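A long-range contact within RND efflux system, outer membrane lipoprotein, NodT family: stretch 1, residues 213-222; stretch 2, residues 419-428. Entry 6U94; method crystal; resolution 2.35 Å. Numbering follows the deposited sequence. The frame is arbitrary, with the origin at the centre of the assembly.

Stretch 1 213-222: LDEHRADTQV
Stretch 2 419-428: DYFGVFDAQR

Two helices far apart in sequence can pack side by side with few polar links when aromatic rings on one lie along the long side chains of the other. In this NodT-family lipoprotein, residues 213-222 are helical throughout, within a longer helix, and face a second helical segment: Phe 421 to Arg 428 are helical, and the helix runs on. The two run nearly parallel, with an angle of 15° between their N-to-C directions and a closest axial approach of 10.5 Å. The register follows the helical repeat: the CA atoms of Asp 214 and Tyr 420 are 6.6 Å apart, those of Arg 217 and Phe 424 7.0 Å, and those of Gln 221 and Arg 428 7.1 Å. Together the stretches bury 453 Å².

Stretch 2 opens with Asp 419, extended at phi/psi -83/171. In its p rotamer, Asp 419 places OD1 to accept a weak capping hydrogen bond from Phe 421 N at 3.3 Å.

Tyr 420, at -72/-14, is buried and points toward stretch 1. Its chi1 is t and its chi2 73°. Asp 214, an m rotamer, brings OD2 to 3.7 Å from Tyr 420 CB, while Tyr 420 OH lies 3.2 Å from Gln 221 NE2 as modelled. The tyrosine runs along the partner helix from Asp 214, and the side chain of Gln 221 reaches back to meet its hydroxyl.

At Phe 421 the backbone is helical. Phe 421, also t (chi2 77°), leaves sideways and stays exposed, yet its CB lies over one face of the Arg 217 guanidinium, 3.7 Å from Arg 217 NH1. The arginine is nearly extended (m, t, t, chi4 155°), and within its own helix it forms a salt bridge whose hydrogen bond, Arg 217 NH1 to Asp 214 OD1 at 3.3 Å, is weak.

Gly 422 makes no contact, and Val 423 contributes almost nothing. One turn after Tyr 420, Phe 424 points toward stretch 1 with chi1 164° and chi2 78°. Its ring takes the aliphatic part of Arg 217 over one face: Arg 217 CG stands 4.2 Å from the centroid of the Phe 424 ring, only 4° off the normal, a CH-pi contact. The arginine suits this place because its methylenes can cover a ring while its charged end reaches Asp 214. Thr 220, a p rotamer whose OG1 donates to Arg 217 O at 2.9 Å, sets that same OG1 4.0 Å from Phe 424 CE1. The Gln 221 amide lies at the ring edge, its atom modelled as NE2 3.2 Å from Phe 424 CD1.

Asp 425 and Ala 426 lie off the contact. Gln 427 returns to it, buried, with chi1 t and chi2 -84°. Gln 221 (m, t, chi3 70°) has the largest covered area, 101 Å²; its long uncharged side chain can lie against aromatic rings while offering polar atoms to a neighbouring amide and hydroxyl. Gln 221 OE1 is modelled 2.8 Å from Gln 427 OE1; two amide oxygens this close are unlikely as modelled, and with one amide turned back this may be a hydrogen bond. Arg 428 closes the stretch with its end leading away, Arg 428 NH2 making a very short 2.5 Å salt bridge to Asp 425 OD1.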

# COMPACT_ATOMS: atom_id res chain seq x y z
N LEU A 213 33.84 -12.88 26.07
CA LEU A 213 33.36 -12.51 24.74
C LEU A 213 31.95 -13.03 24.51
O LEU A 213 31.08 -12.31 23.99
CB LEU A 213 34.32 -13.03 23.67
CG LEU A 213 34.53 -12.15 22.45
CD1 LEU A 213 35.10 -10.82 22.87
CD2 LEU A 213 35.44 -12.84 21.44
N ASP A 214 31.69 -14.29 24.89
CA ASP A 214 30.36 -14.86 24.74
C ASP A 214 29.34 -14.12 25.59
O ASP A 214 28.17 -14.00 25.20
CB ASP A 214 30.37 -16.34 25.11
CG ASP A 214 31.21 -17.18 24.16
OD1 ASP A 214 31.59 -16.66 23.09
OD2 ASP A 214 31.50 -18.35 24.49
N GLU A 215 29.75 -13.61 26.76
CA GLU A 215 28.83 -12.89 27.62
C GLU A 215 28.40 -11.57 27.00
O GLU A 215 27.22 -11.20 27.05
CB GLU A 215 29.47 -12.66 28.99
N HIS A 216 29.35 -10.84 26.40
CA HIS A 216 29.00 -9.59 25.74
C HIS A 216 28.14 -9.84 24.51
O HIS A 216 27.22 -9.06 24.23
CB HIS A 216 30.26 -8.82 25.37
N ARG A 217 28.42 -10.91 23.77
CA ARG A 217 27.59 -11.25 22.62
C ARG A 217 26.17 -11.59 23.04
O ARG A 217 25.20 -11.08 22.47
CB ARG A 217 28.20 -12.42 21.85
CG ARG A 217 29.40 -12.07 21.01
CD ARG A 217 30.05 -13.34 20.50
NE ARG A 217 31.27 -13.09 19.75
CZ ARG A 217 32.25 -13.97 19.61
NH1 ARG A 217 32.16 -15.16 20.18
NH2 ARG A 217 33.33 -13.65 18.91
N ALA A 218 26.03 -12.46 24.04
CA ALA A 218 24.70 -12.84 24.52
C ALA A 218 23.93 -11.63 25.04
O ALA A 218 22.70 -11.58 24.92
CB ALA A 218 24.81 -13.91 25.60
N ASP A 219 24.63 -10.65 25.61
CA ASP A 219 23.96 -9.46 26.12
C ASP A 219 23.55 -8.52 24.99
O ASP A 219 22.51 -7.86 25.11
CB ASP A 219 24.86 -8.73 27.12
CG ASP A 219 24.69 -9.26 28.54
OD1 ASP A 219 23.77 -10.07 28.76
OD2 ASP A 219 25.48 -8.86 29.42
N THR A 220 24.32 -8.44 23.91
CA THR A 220 23.92 -7.62 22.78
C THR A 220 22.87 -8.29 21.91
O THR A 220 22.25 -7.61 21.08
CB THR A 220 25.13 -7.24 21.92
OG1 THR A 220 25.72 -8.41 21.36
CG2 THR A 220 26.17 -6.49 22.75
N GLN A 221 22.66 -9.60 22.06
CA GLN A 221 21.48 -10.23 21.47
C GLN A 221 20.22 -9.79 22.20
O GLN A 221 19.21 -9.44 21.57
CB GLN A 221 21.61 -11.75 21.51
CG GLN A 221 22.55 -12.35 20.49
CD GLN A 221 22.65 -13.86 20.60
OE1 GLN A 221 21.70 -14.58 20.30
NE2 GLN A 221 23.80 -14.34 21.05
N VAL A 222 20.26 -9.80 23.53
CA VAL A 222 19.13 -9.33 24.33
C VAL A 222 18.92 -7.84 24.12
O VAL A 222 17.78 -7.36 24.07
CB VAL A 222 19.35 -9.67 25.81
CG1 VAL A 222 18.23 -9.11 26.67
CG2 VAL A 222 19.47 -11.17 26.00
N ASP A 419 32.46 -23.04 18.86
CA ASP A 419 32.26 -21.96 19.81
C ASP A 419 30.88 -21.33 19.65
O ASP A 419 30.14 -21.61 18.70
CB ASP A 419 33.35 -20.90 19.65
CG ASP A 419 33.54 -20.46 18.21
OD1 ASP A 419 32.55 -20.08 17.56
OD2 ASP A 419 34.70 -20.49 17.73
N TYR A 420 30.53 -20.46 20.59
CA TYR A 420 29.19 -19.86 20.62
C TYR A 420 28.97 -18.85 19.50
O TYR A 420 27.81 -18.48 19.26
CB TYR A 420 28.93 -19.20 21.97
CG TYR A 420 27.52 -18.67 22.10
CD1 TYR A 420 26.45 -19.53 22.26
CD2 TYR A 420 27.27 -17.30 22.03
CE1 TYR A 420 25.15 -19.05 22.37
CE2 TYR A 420 25.98 -16.81 22.13
CZ TYR A 420 24.92 -17.69 22.30
OH TYR A 420 23.64 -17.20 22.41
N PHE A 421 30.02 -18.39 18.82
CA PHE A 421 29.84 -17.38 17.79
C PHE A 421 28.86 -17.84 16.71
O PHE A 421 28.10 -17.03 16.17
CB PHE A 421 31.19 -17.01 17.16
CG PHE A 421 31.07 -16.16 15.93
CD1 PHE A 421 30.78 -14.81 16.04
CD2 PHE A 421 31.22 -16.71 14.67
CE1 PHE A 421 30.66 -14.02 14.91
CE2 PHE A 421 31.10 -15.92 13.54
CZ PHE A 421 30.82 -14.58 13.66
N GLY A 422 28.86 -19.14 16.40
CA GLY A 422 27.98 -19.64 15.35
C GLY A 422 26.51 -19.50 15.71
O GLY A 422 25.69 -19.17 14.85
N VAL A 423 26.16 -19.77 16.97
CA VAL A 423 24.79 -19.54 17.42
C VAL A 423 24.46 -18.06 17.39
O VAL A 423 23.38 -17.65 16.95
CB VAL A 423 24.59 -20.14 18.83
CG1 VAL A 423 23.20 -19.83 19.35
CG2 VAL A 423 24.84 -21.64 18.81
N PHE A 424 25.40 -17.22 17.85
CA PHE A 424 25.18 -15.78 17.87
C PHE A 424 24.91 -15.24 16.47
O PHE A 424 23.94 -14.51 16.25
CB PHE A 424 26.39 -15.09 18.50
CG PHE A 424 26.44 -13.61 18.25
CD1 PHE A 424 25.64 -12.74 18.97
CD2 PHE A 424 27.29 -13.09 17.28
CE1 PHE A 424 25.68 -11.38 18.74
CE2 PHE A 424 27.33 -11.72 17.05
CZ PHE A 424 26.53 -10.87 17.77
N ASP A 425 25.77 -15.60 15.51
CA ASP A 425 25.64 -15.05 14.16
C ASP A 425 24.36 -15.54 13.49
O ASP A 425 23.69 -14.78 12.78
CB ASP A 425 26.86 -15.43 13.33
CG ASP A 425 26.81 -14.86 11.93
OD1 ASP A 425 26.17 -13.80 11.73
OD2 ASP A 425 27.40 -15.48 11.02
N ALA A 426 24.01 -16.82 13.69
CA ALA A 426 22.82 -17.36 13.03
C ALA A 426 21.54 -16.78 13.62
O ALA A 426 20.61 -16.45 12.88
CB ALA A 426 22.82 -18.89 13.13
N GLN A 427 21.48 -16.66 14.95
CA GLN A 427 20.29 -16.10 15.59
C GLN A 427 20.08 -14.65 15.17
O GLN A 427 18.94 -14.23 14.91
CB GLN A 427 20.41 -16.21 17.11
CG GLN A 427 19.21 -15.68 17.89
CD GLN A 427 19.25 -14.18 18.11
OE1 GLN A 427 20.31 -13.56 18.04
NE2 GLN A 427 18.09 -13.59 18.37
N ARG A 428 21.16 -13.87 15.11
CA ARG A 428 21.04 -12.46 14.74
C ARG A 428 20.55 -12.31 13.30
O ARG A 428 19.77 -11.40 13.00
CB ARG A 428 22.39 -11.77 14.94
CG ARG A 428 22.82 -10.85 13.82
CD ARG A 428 24.25 -10.37 14.00
NE ARG A 428 25.20 -11.19 13.25
CZ ARG A 428 26.49 -10.90 13.13
NH1 ARG A 428 26.99 -9.82 13.72
NH2 ARG A 428 27.30 -11.69 12.43